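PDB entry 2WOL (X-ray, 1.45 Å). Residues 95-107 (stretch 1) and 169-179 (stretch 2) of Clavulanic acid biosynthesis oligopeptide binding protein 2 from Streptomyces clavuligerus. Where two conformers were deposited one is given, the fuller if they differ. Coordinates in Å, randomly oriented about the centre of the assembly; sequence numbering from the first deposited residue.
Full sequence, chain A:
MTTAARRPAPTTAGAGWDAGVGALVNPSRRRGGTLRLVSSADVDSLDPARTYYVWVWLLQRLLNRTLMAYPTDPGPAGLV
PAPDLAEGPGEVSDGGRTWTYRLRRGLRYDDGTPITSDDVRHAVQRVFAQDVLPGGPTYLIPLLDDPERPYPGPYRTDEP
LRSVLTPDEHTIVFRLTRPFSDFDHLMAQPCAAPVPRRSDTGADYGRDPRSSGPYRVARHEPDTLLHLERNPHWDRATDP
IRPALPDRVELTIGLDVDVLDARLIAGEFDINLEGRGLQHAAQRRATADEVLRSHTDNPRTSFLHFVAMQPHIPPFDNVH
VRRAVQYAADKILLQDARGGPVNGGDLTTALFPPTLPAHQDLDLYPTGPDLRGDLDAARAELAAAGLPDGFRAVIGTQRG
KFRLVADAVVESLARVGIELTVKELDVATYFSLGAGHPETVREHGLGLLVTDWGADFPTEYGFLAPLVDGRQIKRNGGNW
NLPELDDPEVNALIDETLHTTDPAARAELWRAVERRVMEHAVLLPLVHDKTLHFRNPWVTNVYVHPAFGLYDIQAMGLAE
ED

Stretch 1 95-107: GGRTWTYRLRRGL
Stretch 2, residues 169-179: EHTIVFRLTRP

The apolar centre of the contact lies on one face of a two-stranded antiparallel ladder, where Trp-99, Tyr-101, Ile-172 and Phe-174 are all buried. Trp-99 (chi1 -71°, chi2 71°) sets CD1 3.7 Å from CD1 of Leu-176, whose rotamer is mt. Tyr-101 (chi1 -61°, chi2 85°) reaches two neighbours: its CB lies 3.8 Å from Ile-172 CG2, and its CD1 3.9 Å from Phe-174 CE1, meeting the edge of the Phe-174 ring (chi1 -63°, chi2 93°). Ile-172 is tt, and its CG2 also lies 4.1 Å from CD1 of Leu-103 (mp).

Strands 98-102 and 171-175 carry these side chains, their axes 4.6 Å apart at closest approach and their directions 168° apart. Phi runs from -102° to -138° and psi from 99° to 148°. Trp-99 N donates to Phe-174 O at 2.9 Å, and Phe-174 N to Trp-99 O at 2.7 Å; Tyr-101 N donates to Ile-172 O at 2.9 Å, and Ile-172 N to Tyr-101 O at 3.1 Å. Two further hydrogen bonds extend the ladder beyond the strands, Leu-176 N to Arg-97 O (2.7 Å) and Leu-103 N to His-170 O (2.8 Å).

The non-hydrogen-bonded pairs Thr-98/Arg-175, Thr-100/Val-173 and Arg-102/Thr-171 turn their side chains to the opposite face. There Thr-98 CG2 (chi1 m) packs 3.7 Å from Val-173 CG1 (chi1 t).

At one end, His-170 (chi1 -57°, chi2 -73°) receives Arg-105 CD over its ring face, 3.7 Å from the centroid, although its buried ND1 finds no partner. At the other, Arg-97 (chi1-chi3 mtt, chi4 88°) lays its guanidinium over Pro-179, CZ to CG 3.8 Å. One water accepts from Arg-97 NE (2.7 Å) and donates to Thr-177 O (3.1 Å); another donates to both Arg-97 O (3.1 Å) and Leu-176 O (3.0 Å), so solvent links the stretches here.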

ATOM      1  N   GLY A  95      25.431  -7.159 -10.422  1.00 20.87           N
ATOM      2  CA  GLY A  95      24.705  -6.022 -10.987  1.00 20.60           C
ATOM      3  C   GLY A  95      23.246  -5.945 -10.579  1.00 20.31           C
ATOM      4  O   GLY A  95      22.382  -5.630 -11.405  1.00 20.61           O
ATOM      5  N   GLY A  96      22.973  -6.240  -9.309  1.00 19.88           N
ATOM      6  CA  GLY A  96      21.618  -6.177  -8.763  1.00 19.42           C
ATOM      7  C   GLY A  96      20.825  -7.467  -8.884  1.00 19.10           C
ATOM      8  O   GLY A  96      19.638  -7.501  -8.552  1.00 18.97           O
ATOM      9  N   ARG A  97      21.483  -8.527  -9.352  1.00 18.59           N
ATOM     10  CA  ARG A  97      20.829  -9.817  -9.587  1.00 18.27           C
ATOM     11  C   ARG A  97      20.951 -10.790  -8.419  1.00 17.59           C
ATOM     12  O   ARG A  97      20.150 -11.712  -8.299  1.00 17.63           O
ATOM     13  CB  ARG A  97      21.387 -10.485 -10.845  1.00 18.54           C
ATOM     14  CG  ARG A  97      21.021  -9.807 -12.151  1.00 19.64           C
ATOM     15  CD  ARG A  97      21.832 -10.400 -13.299  1.00 21.53           C
ATOM     16  NE  ARG A  97      21.597  -9.711 -14.567  1.00 23.45           N
ATOM     17  CZ  ARG A  97      22.265  -8.637 -14.984  1.00 24.45           C
ATOM     18  NH1 ARG A  97      23.225  -8.104 -14.235  1.00 25.18           N
ATOM     19  NH2 ARG A  97      21.969  -8.091 -16.156  1.00 25.38           N
ATOM     20  N   THR A  98      21.957 -10.605  -7.571  1.00 16.64           N
ATOM     21  CA  THR A  98      22.189 -11.531  -6.466  1.00 15.89           C
ATOM     22  C   THR A  98      22.189 -10.821  -5.114  1.00 15.02           C
ATOM     23  O   THR A  98      22.921  -9.848  -4.904  1.00 14.90           O
ATOM     24  CB  THR A  98      23.477 -12.352  -6.686  1.00 16.24           C
ATOM     25  OG1 THR A  98      23.393 -13.012  -7.956  1.00 16.98           O
ATOM     26  CG2 THR A  98      23.666 -13.398  -5.586  1.00 16.18           C
ATOM     27  N   TRP A  99      21.358 -11.327  -4.208  1.00 13.78           N
ATOM     28  CA  TRP A  99      21.149 -10.716  -2.906  1.00 12.88           C
ATOM     29  C   TRP A  99      21.419 -11.725  -1.805  1.00 12.68           C
ATOM     30  O   TRP A  99      20.789 -12.784  -1.752  1.00 12.30           O
ATOM     31  CB  TRP A  99      19.720 -10.184  -2.811  1.00 12.62           C
ATOM     32  CG  TRP A  99      19.490  -8.980  -3.661  1.00 12.51           C
ATOM     33  CD1 TRP A  99      19.414  -8.933  -5.023  1.00 12.21           C
ATOM     34  CD2 TRP A  99      19.316  -7.637  -3.202  1.00 12.30           C
ATOM     35  NE1 TRP A  99      19.199  -7.643  -5.444  1.00 12.10           N
ATOM     36  CE2 TRP A  99      19.134  -6.826  -4.345  1.00 12.01           C
ATOM     37  CE3 TRP A  99      19.285  -7.041  -1.935  1.00 12.62           C
ATOM     38  CZ2 TRP A  99      18.930  -5.445  -4.257  1.00 12.12           C
ATOM     39  CZ3 TRP A  99      19.079  -5.674  -1.847  1.00 12.11           C
ATOM     40  CH2 TRP A  99      18.906  -4.889  -3.002  1.00 12.61           C
ATOM     41  N   THR A 100      22.363 -11.385  -0.933  1.00 12.30           N
ATOM     42  CA  THR A 100      22.796 -12.262   0.146  1.00 12.20           C
ATOM     43  C   THR A 100      22.475 -11.650   1.510  1.00 11.90           C
ATOM     44  O   THR A 100      22.711 -10.461   1.739  1.00 11.96           O
ATOM     45  CB  THR A 100      24.316 -12.542   0.026  1.00 12.11           C
ATOM     46  OG1 THR A 100      24.592 -13.113  -1.259  1.00 13.07           O
ATOM     47  CG2 THR A 100      24.803 -13.484   1.117  1.00 12.73           C
ATOM     48  N   TYR A 101      21.927 -12.473   2.402  1.00 11.61           N
ATOM     49  CA  TYR A 101      21.612 -12.077   3.775  1.00 11.69           C
ATOM     50  C   TYR A 101      22.226 -13.059   4.756  1.00 12.56           C
ATOM     51  O   TYR A 101      22.345 -14.257   4.467  1.00 12.42           O
ATOM     52  CB  TYR A 101      20.094 -12.017   4.007  1.00 11.20           C
ATOM     53  CG  TYR A 101      19.370 -11.020   3.135  1.00 10.78           C
ATOM     54  CD1 TYR A 101      18.961 -11.368   1.849  1.00  9.87           C
ATOM     55  CD2 TYR A 101      19.088  -9.732   3.594  1.00 10.58           C
ATOM     56  CE1 TYR A 101      18.296 -10.462   1.033  1.00  9.72           C
ATOM     57  CE2 TYR A 101      18.419  -8.814   2.787  1.00  9.70           C
ATOM     58  CZ  TYR A 101      18.028  -9.189   1.505  1.00 10.49           C
ATOM     59  OH  TYR A 101      17.371  -8.308   0.675  1.00 10.88           O
ATOM     60  N   ARG A 102      22.604 -12.539   5.920  1.00 13.05           N
ATOM     61  CA  ARG A 102      23.203 -13.337   6.982  1.00 14.47           C
ATOM     62  C   ARG A 102      22.341 -13.210   8.225  1.00 14.74           C
ATOM     63  O   ARG A 102      22.147 -12.112   8.747  1.00 14.81           O
ATOM     64  CB  ARG A 102      24.648 -12.888   7.235  1.00 14.34           C
ATOM     65  CG  ARG A 102      25.445 -12.829   5.940  1.00 15.36           C
ATOM     66  CD  ARG A 102      26.907 -12.436   6.088  1.00 15.69           C
ATOM     67  NE  ARG A 102      27.469 -12.235   4.753  1.00 18.30           N
ATOM     68  CZ  ARG A 102      27.867 -13.213   3.941  1.00 18.90           C
ATOM     69  NH1 ARG A 102      27.801 -14.481   4.331  1.00 20.63           N
ATOM     70  NH2 ARG A 102      28.339 -12.923   2.738  1.00 19.03           N
ATOM     71  N   LEU A 103      21.806 -14.339   8.675  1.00 15.28           N
ATOM     72  CA  LEU A 103      20.832 -14.359   9.758  1.00 16.28           C
ATOM     73  C   LEU A 103      21.478 -14.319  11.134  1.00 16.55           C
ATOM     74  O   LEU A 103      22.543 -14.910  11.354  1.00 16.70           O
ATOM     75  CB  LEU A 103      19.943 -15.600   9.650  1.00 16.36           C
ATOM     76  CG  LEU A 103      18.792 -15.607   8.643  1.00 17.11           C
ATOM     77  CD1 LEU A 103      19.289 -15.808   7.213  1.00 17.55           C
ATOM     78  CD2 LEU A 103      17.801 -16.701   9.021  1.00 17.15           C
ATOM     79  N   ARG A 104      20.825 -13.621  12.059  1.00 16.77           N
ATOM     80  CA  ARG A 104      21.195 -13.668  13.473  1.00 17.23           C
ATOM     81  C   ARG A 104      21.071 -15.099  13.994  1.00 17.66           C
ATOM     82  O   ARG A 104      20.170 -15.837  13.591  1.00 17.54           O
ATOM     83  CB  ARG A 104      20.306 -12.734  14.295  1.00 17.36           C
ATOM     84  CG  ARG A 104      20.516 -11.258  14.019  1.00 17.64           C
ATOM     85  CD  ARG A 104      19.413 -10.445  14.670  1.00 19.19           C
ATOM     86  NE  ARG A 104      19.694  -9.014  14.648  1.00 21.10           N
ATOM     87  CZ  ARG A 104      20.385  -8.369  15.586  1.00 22.39           C
ATOM     88  NH1 ARG A 104      20.874  -9.022  16.634  1.00 22.91           N
ATOM     89  NH2 ARG A 104      20.585  -7.063  15.480  1.00 23.24           N
ATOM     90  N   ARG A 105      21.988 -15.482  14.879  1.00 18.21           N
ATOM     91  CA  ARG A 105      22.060 -16.851  15.386  1.00 18.89           C
ATOM     92  C   ARG A 105      21.207 -17.031  16.636  1.00 18.55           C
ATOM     93  O   ARG A 105      20.971 -16.079  17.383  1.00 18.73           O
ATOM     94  CB  ARG A 105      23.513 -17.227  15.716  1.00 19.33           C
ATOM     95  CG  ARG A 105      24.579 -16.563  14.852  1.00 21.67           C
ATOM     96  CD  ARG A 105      25.095 -17.476  13.750  1.00 25.25           C
ATOM     97  NE  ARG A 105      26.275 -16.905  13.098  1.00 27.53           N
ATOM     98  CZ  ARG A 105      27.001 -17.515  12.164  1.00 28.85           C
ATOM     99  NH1 ARG A 105      26.684 -18.738  11.749  1.00 29.94           N
ATOM    100  NH2 ARG A 105      28.055 -16.900  11.640  1.00 29.81           N
ATOM    101  N   GLY A 106      20.748 -18.260  16.855  1.00 18.35           N
ATOM    102  CA  GLY A 106      20.064 -18.636  18.091  1.00 18.06           C
ATOM    103  C   GLY A 106      18.668 -18.083  18.311  1.00 17.84           C
ATOM    104  O   GLY A 106      18.158 -18.125  19.432  1.00 17.81           O
ATOM    105  N   LEU A 107      18.041 -17.575  17.252  1.00 17.48           N
ATOM    106  CA  LEU A 107      16.689 -17.025  17.359  1.00 17.06           C
ATOM    107  C   LEU A 107      15.644 -18.134  17.299  1.00 16.53           C
ATOM    108  O   LEU A 107      15.884 -19.187  16.705  1.00 16.34           O
ATOM    109  CB  LEU A 107      16.436 -15.970  16.279  1.00 17.35           C
ATOM    110  CG  LEU A 107      17.418 -14.794  16.198  1.00 17.77           C
ATOM    111  CD1 LEU A 107      16.836 -13.693  15.340  1.00 17.97           C
ATOM    112  CD2 LEU A 107      17.770 -14.238  17.570  1.00 18.45           C
ATOM    113  N   GLU A 169      22.822 -22.733   7.847  1.00 16.26           N
ATOM    114  CA  GLU A 169      21.577 -22.419   8.560  1.00 16.68           C
ATOM    115  C   GLU A 169      21.374 -20.922   8.826  1.00 16.14           C
ATOM    116  O   GLU A 169      20.287 -20.507   9.233  1.00 16.24           O
ATOM    117  CB  GLU A 169      21.493 -23.202   9.877  0.50 16.74           C
ATOM    118  CG  GLU A 169      21.270 -24.705   9.709  0.50 17.86           C
ATOM    119  CD  GLU A 169      22.556 -25.499   9.510  0.50 18.63           C
ATOM    120  OE1 GLU A 169      23.654 -24.898   9.482  0.50 19.35           O
ATOM    121  OE2 GLU A 169      22.464 -26.739   9.382  0.50 19.55           O
ATOM    122  N   HIS A 170      22.414 -20.122   8.584  1.00 15.62           N
ATOM    123  CA  HIS A 170      22.365 -18.686   8.861  1.00 15.38           C
ATOM    124  C   HIS A 170      22.713 -17.819   7.649  1.00 14.51           C
ATOM    125  O   HIS A 170      23.051 -16.642   7.793  1.00 14.34           O
ATOM    126  CB  HIS A 170      23.259 -18.351  10.060  1.00 15.81           C
ATOM    127  CG  HIS A 170      22.901 -19.111  11.297  1.00 17.74           C
ATOM    128  ND1 HIS A 170      21.774 -18.835  12.041  1.00 19.91           N
ATOM    129  CD2 HIS A 170      23.505 -20.159  11.903  1.00 19.37           C
ATOM    130  CE1 HIS A 170      21.705 -19.673  13.061  1.00 20.34           C
ATOM    131  NE2 HIS A 170      22.746 -20.484  13.002  1.00 20.59           N
ATOM    132  N   THR A 171      22.609 -18.401   6.457  1.00 13.87           N
ATOM    133  CA  THR A 171      22.906 -17.686   5.221  1.00 13.35           C
ATOM    134  C   THR A 171      21.868 -18.010   4.158  1.00 13.03           C
ATOM    135  O   THR A 171      21.480 -19.167   3.986  1.00 13.19           O
ATOM    136  CB  THR A 171      24.317 -18.029   4.688  1.00 13.66           C
ATOM    137  OG1 THR A 171      25.263 -17.957   5.763  1.00 13.81           O
ATOM    138  CG2 THR A 171      24.741 -17.067   3.584  1.00 13.52           C
ATOM    139  N   ILE A 172      21.415 -16.980   3.453  1.00 12.40           N
ATOM    140  CA  ILE A 172      20.490 -17.164   2.344  1.00 11.99           C
ATOM    141  C   ILE A 172      20.894 -16.289   1.160  1.00 11.76           C
ATOM    142  O   ILE A 172      21.247 -15.114   1.331  1.00 11.99           O
ATOM    143  CB  ILE A 172      19.004 -16.948   2.779  1.00 11.75           C
ATOM    144  CG1 ILE A 172      18.038 -17.429   1.683  1.00 11.80           C
ATOM    145  CG2 ILE A 172      18.738 -15.491   3.208  1.00 11.60           C
ATOM    146  CD1 ILE A 172      16.625 -17.690   2.180  1.00 12.07           C
ATOM    147  N   VAL A 173      20.874 -16.884  -0.032  1.00 11.70           N
ATOM    148  CA  VAL A 173      21.274 -16.202  -1.262  1.00 11.75           C
ATOM    149  C   VAL A 173      20.144 -16.267  -2.287  1.00 11.76           C
ATOM    150  O   VAL A 173      19.672 -17.353  -2.628  1.00 11.99           O
ATOM    151  CB  VAL A 173      22.557 -16.830  -1.878  1.00 11.80           C
ATOM    152  CG1 VAL A 173      22.964 -16.096  -3.149  1.00 12.39           C
ATOM    153  CG2 VAL A 173      23.704 -16.820  -0.869  1.00 12.42           C
ATOM    154  N   PHE A 174      19.716 -15.101  -2.770  1.00 11.77           N
ATOM    155  CA  PHE A 174      18.680 -15.017  -3.799  1.00 11.56           C
ATOM    156  C   PHE A 174      19.305 -14.670  -5.150  1.00 12.03           C
ATOM    157  O   PHE A 174      19.892 -13.600  -5.316  1.00 12.30           O
ATOM    158  CB  PHE A 174      17.637 -13.962  -3.427  1.00 10.90           C
ATOM    159  CG  PHE A 174      16.880 -14.267  -2.165  1.00 10.34           C
ATOM    160  CD1 PHE A 174      17.312 -13.768  -0.936  1.00  9.27           C
ATOM    161  CD2 PHE A 174      15.717 -15.032  -2.203  1.00  9.74           C
ATOM    162  CE1 PHE A 174      16.612 -14.042   0.234  1.00  9.07           C
ATOM    163  CE2 PHE A 174      15.009 -15.310  -1.031  1.00  9.61           C
ATOM    164  CZ  PHE A 174      15.455 -14.812   0.187  1.00  9.79           C
ATOM    165  N   ARG A 175      19.176 -15.581  -6.111  1.00 12.65           N
ATOM    166  CA  ARG A 175      19.688 -15.364  -7.460  1.00 13.30           C
ATOM    167  C   ARG A 175      18.530 -14.985  -8.372  1.00 13.17           C
ATOM    168  O   ARG A 175      17.783 -15.847  -8.837  1.00 12.97           O
ATOM    169  CB  ARG A 175      20.388 -16.620  -7.987  1.00 13.72           C
ATOM    170  CG  ARG A 175      21.633 -17.038  -7.219  1.00 16.37           C
ATOM    171  CD  ARG A 175      22.164 -18.335  -7.804  1.00 20.24           C
ATOM    172  NE  ARG A 175      23.476 -18.717  -7.283  1.00 24.17           N
ATOM    173  CZ  ARG A 175      24.133 -19.818  -7.649  1.00 25.50           C
ATOM    174  NH1 ARG A 175      23.601 -20.654  -8.534  1.00 26.22           N
ATOM    175  NH2 ARG A 175      25.322 -20.089  -7.126  1.00 26.65           N
ATOM    176  N   LEU A 176      18.388 -13.687  -8.619  1.00 13.16           N
ATOM    177  CA  LEU A 176      17.228 -13.161  -9.334  1.00 13.41           C
ATOM    178  C   LEU A 176      17.340 -13.342 -10.840  1.00 13.54           C
ATOM    179  O   LEU A 176      18.440 -13.447 -11.380  1.00 13.49           O
ATOM    180  CB  LEU A 176      16.988 -11.685  -8.979  1.00 13.25           C
ATOM    181  CG  LEU A 176      17.005 -11.280  -7.498  1.00 13.26           C
ATOM    182  CD1 LEU A 176      16.710  -9.794  -7.340  1.00 13.66           C
ATOM    183  CD2 LEU A 176      16.050 -12.109  -6.658  1.00 14.05           C
ATOM    184  N   THR A 177      16.190 -13.375 -11.508  1.00 13.75           N
ATOM    185  CA  THR A 177      16.124 -13.543 -12.959  1.00 14.06           C
ATOM    186  C   THR A 177      16.482 -12.257 -13.702  1.00 14.39           C
ATOM    187  O   THR A 177      16.707 -12.273 -14.914  1.00 14.84           O
ATOM    188  CB  THR A 177      14.720 -13.998 -13.405  1.00 14.14           C
ATOM    189  OG1 THR A 177      13.741 -13.064 -12.928  1.00 14.16           O
ATOM    190  CG2 THR A 177      14.398 -15.384 -12.858  1.00 13.89           C
ATOM    191  N   ARG A 178      16.525 -11.147 -12.965  1.00 14.60           N
ATOM    192  CA  ARG A 178      16.798  -9.822 -13.518  1.00 14.76           C
ATOM    193  C   ARG A 178      17.243  -8.912 -12.374  1.00 14.11           C
ATOM    194  O   ARG A 178      16.971  -9.217 -11.214  1.00 14.21           O
ATOM    195  CB  ARG A 178      15.543  -9.256 -14.198  1.00 15.06           C
ATOM    196  CG  ARG A 178      14.357  -9.029 -13.255  1.00 17.13           C
ATOM    197  CD  ARG A 178      13.018  -9.120 -13.974  1.00 20.14           C
ATOM    198  NE  ARG A 178      12.774 -10.466 -14.495  1.00 21.89           N
ATOM    199  CZ  ARG A 178      11.586 -10.933 -14.875  1.00 23.25           C
ATOM    200  NH1 ARG A 178      10.501 -10.173 -14.791  1.00 24.07           N
ATOM    201  NH2 ARG A 178      11.486 -12.171 -15.339  1.00 24.33           N
ATOM    202  N   PRO A 179      17.940  -7.801 -12.686  1.00 13.78           N
ATOM    203  CA  PRO A 179      18.290  -6.864 -11.620  1.00 13.30           C
ATOM    204  C   PRO A 179      17.038  -6.303 -10.942  1.00 12.89           C
ATOM    205  O   PRO A 179      16.045  -6.019 -11.612  1.00 12.92           O
ATOM    206  CB  PRO A 179      19.040  -5.751 -12.359  1.00 13.47           C
ATOM    207  CG  PRO A 179      19.536  -6.393 -13.606  1.00 13.71           C
ATOM    208  CD  PRO A 179      18.458  -7.355 -13.992  1.00 13.76           C
TER
HETATM  209  O   HOH W   1      21.166 -14.005 -10.203  1.00 25.98           O
HETATM  210  O   HOH W   2      19.562 -11.181 -15.599  1.00 33.00           O